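Local coordinates for coat protein (Sulfolobus turreted icosahedral virus, PDB 2BBD) that serves as the major capsid protein of an archaeal virus, probably building its icosahedral shell, and shares ancestry with capsid proteins of bacterial and eukaryotic viruses, at residues Q139-G143 and V144-A148. Numbering follows the deposited sequence.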
ATOM      1  N   GLN A 139      -3.643  17.542  -3.350  1.00 22.62           N
ATOM      2  CA  GLN A 139      -3.652  18.999  -3.444  1.00 25.87           C
ATOM      3  C   GLN A 139      -2.249  19.544  -3.140  1.00 26.86           C
ATOM      4  O   GLN A 139      -1.422  18.854  -2.546  1.00 26.83           O
ATOM      5  CB  GLN A 139      -4.661  19.537  -2.431  1.00 27.63           C
ATOM      6  CG  GLN A 139      -5.303  20.878  -2.758  1.00 38.92           C
ATOM      7  CD  GLN A 139      -6.199  20.842  -3.976  1.00 36.56           C
ATOM      8  OE1 GLN A 139      -7.072  19.983  -4.105  1.00 39.56           O
ATOM      9  NE2 GLN A 139      -5.993  21.789  -4.873  1.00 42.12           N
ATOM     10  N   ALA A 140      -1.969  20.774  -3.552  1.00 26.79           N
ATOM     11  CA  ALA A 140      -0.663  21.368  -3.276  1.00 25.40           C
ATOM     12  C   ALA A 140      -0.672  21.913  -1.853  1.00 24.76           C
ATOM     13  O   ALA A 140      -1.691  22.418  -1.385  1.00 23.59           O
ATOM     14  CB  ALA A 140      -0.384  22.496  -4.257  1.00 26.36           C
ATOM     15  N   PRO A 141       0.455  21.800  -1.132  1.00 24.31           N
ATOM     16  CA  PRO A 141       0.433  22.338   0.231  1.00 25.58           C
ATOM     17  C   PRO A 141       0.206  23.847   0.164  1.00 25.12           C
ATOM     18  O   PRO A 141       0.544  24.492  -0.830  1.00 25.21           O
ATOM     19  CB  PRO A 141       1.821  21.993   0.767  1.00 26.32           C
ATOM     20  CG  PRO A 141       2.170  20.743   0.006  1.00 25.08           C
ATOM     21  CD  PRO A 141       1.712  21.080  -1.394  1.00 23.31           C
ATOM     22  N   SER A 142      -0.375  24.408   1.211  1.00 24.98           N
ATOM     23  CA  SER A 142      -0.628  25.835   1.235  1.00 27.16           C
ATOM     24  C   SER A 142       0.658  26.648   1.082  1.00 25.71           C
ATOM     25  O   SER A 142       1.700  26.307   1.654  1.00 23.94           O
ATOM     26  CB  SER A 142      -1.311  26.220   2.547  1.00 29.01           C
ATOM     27  OG  SER A 142      -1.476  27.625   2.631  1.00 35.44           O
ATOM     28  N   GLY A 143       0.570  27.715   0.294  1.00 25.70           N
ATOM     29  CA  GLY A 143       1.694  28.610   0.096  1.00 22.90           C
ATOM     30  C   GLY A 143       2.736  28.208  -0.923  1.00 25.46           C
ATOM     31  O   GLY A 143       3.723  28.925  -1.096  1.00 26.91           O
ATOM     32  N   VAL A 144       2.555  27.073  -1.592  1.00 23.77           N
ATOM     33  CA  VAL A 144       3.535  26.653  -2.589  1.00 23.75           C
ATOM     34  C   VAL A 144       2.917  26.087  -3.862  1.00 24.38           C
ATOM     35  O   VAL A 144       1.720  25.809  -3.929  1.00 24.47           O
ATOM     36  CB  VAL A 144       4.513  25.588  -2.022  1.00 24.52           C
ATOM     37  CG1 VAL A 144       5.211  26.125  -0.776  1.00 25.54           C
ATOM     38  CG2 VAL A 144       3.766  24.302  -1.717  1.00 23.04           C
ATOM     39  N   SER A 145       3.753  25.925  -4.876  1.00 23.58           N
ATOM     40  CA  SER A 145       3.314  25.368  -6.142  1.00 26.86           C
ATOM     41  C   SER A 145       4.181  24.146  -6.425  1.00 26.02           C
ATOM     42  O   SER A 145       5.354  24.114  -6.042  1.00 27.81           O
ATOM     43  CB  SER A 145       3.469  26.408  -7.258  1.00 26.91           C
ATOM     44  OG  SER A 145       4.824  26.796  -7.404  1.00 32.60           O
ATOM     45  N   ILE A 146       3.605  23.147  -7.089  1.00 26.49           N
ATOM     46  CA  ILE A 146       4.318  21.912  -7.429  1.00 24.92           C
ATOM     47  C   ILE A 146       4.665  21.916  -8.916  1.00 27.01           C
ATOM     48  O   ILE A 146       3.798  22.120  -9.761  1.00 26.74           O
ATOM     49  CB  ILE A 146       3.445  20.658  -7.139  1.00 24.68           C
ATOM     50  CG1 ILE A 146       3.115  20.575  -5.645  1.00 24.45           C
ATOM     51  CG2 ILE A 146       4.156  19.396  -7.594  1.00 24.96           C
ATOM     52  CD1 ILE A 146       4.309  20.439  -4.773  1.00 25.91           C
ATOM     53  N   ASN A 147       5.935  21.689  -9.230  1.00 27.11           N
ATOM     54  CA  ASN A 147       6.387  21.654 -10.614  1.00 27.98           C
ATOM     55  C   ASN A 147       7.080  20.294 -10.806  1.00 25.26           C
ATOM     56  O   ASN A 147       8.286  20.169 -10.621  1.00 24.87           O
ATOM     57  CB  ASN A 147       7.363  22.811 -10.867  1.00 29.75           C
ATOM     58  CG  ASN A 147       6.993  24.076 -10.076  1.00 35.99           C
ATOM     59  OD1 ASN A 147       7.763  24.542  -9.220  1.00 36.08           O
ATOM     60  ND2 ASN A 147       5.811  24.625 -10.348  1.00 35.10           N
ATOM     61  N   ALA A 148       6.302  19.280 -11.176  1.00 25.42           N
ATOM     62  CA  ALA A 148       6.840  17.933 -11.341  1.00 24.07           C
ATOM     63  C   ALA A 148       6.019  17.033 -12.272  1.00 23.51           C
ATOM     64  O   ALA A 148       4.935  17.402 -12.739  1.00 24.79           O
ATOM     65  CB  ALA A 148       6.963  17.275  -9.952  1.00 22.16           C
TER
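Val144 N gives a weak hydrogen bond to Pro141 O, 3.4 Å long, with an angle of 156° at the hydrogen. This bond closes a type II beta turn from Pro141 to Val144. Ser142 and Gly143 are the two central residues. Gly143 takes a positive phi of 82°, which glycine accepts readily.

Val144 also packs one methyl, CG2, against Pro141. Its chi1 of -57° sets CG1 anti to the carbonyl carbon and leaves CG2 between the backbone N and that carbon, facing Pro141. There Val144 CG2 lies 3.3 Å from Pro141 O and 3.8 Å from Pro141 CD. The same proline oxygen thus meets both the N-H and a methyl of Val144. The other branch, CG1, lies beside the Gly143 carbonyl.

The turn belongs to the surface loop between strands 131-137 and 145-158. The loop crosses between the two facing sheets of the first jelly roll of this double jelly-roll capsid protein. Strand 145-158 runs between strands 2-13 and 29-43, and Val144 and Ile146 both rest on Ile41 of the latter.

Ile146 points back toward the loop. Its CD1 lies 4.3 Å from Pro141 CD, and its CG1 is 4.2 Å from Ala140 CB. Pro141 also touches Pro52 and Phe56 of another loop, while Ile146 also touches Trp14 and Leu112.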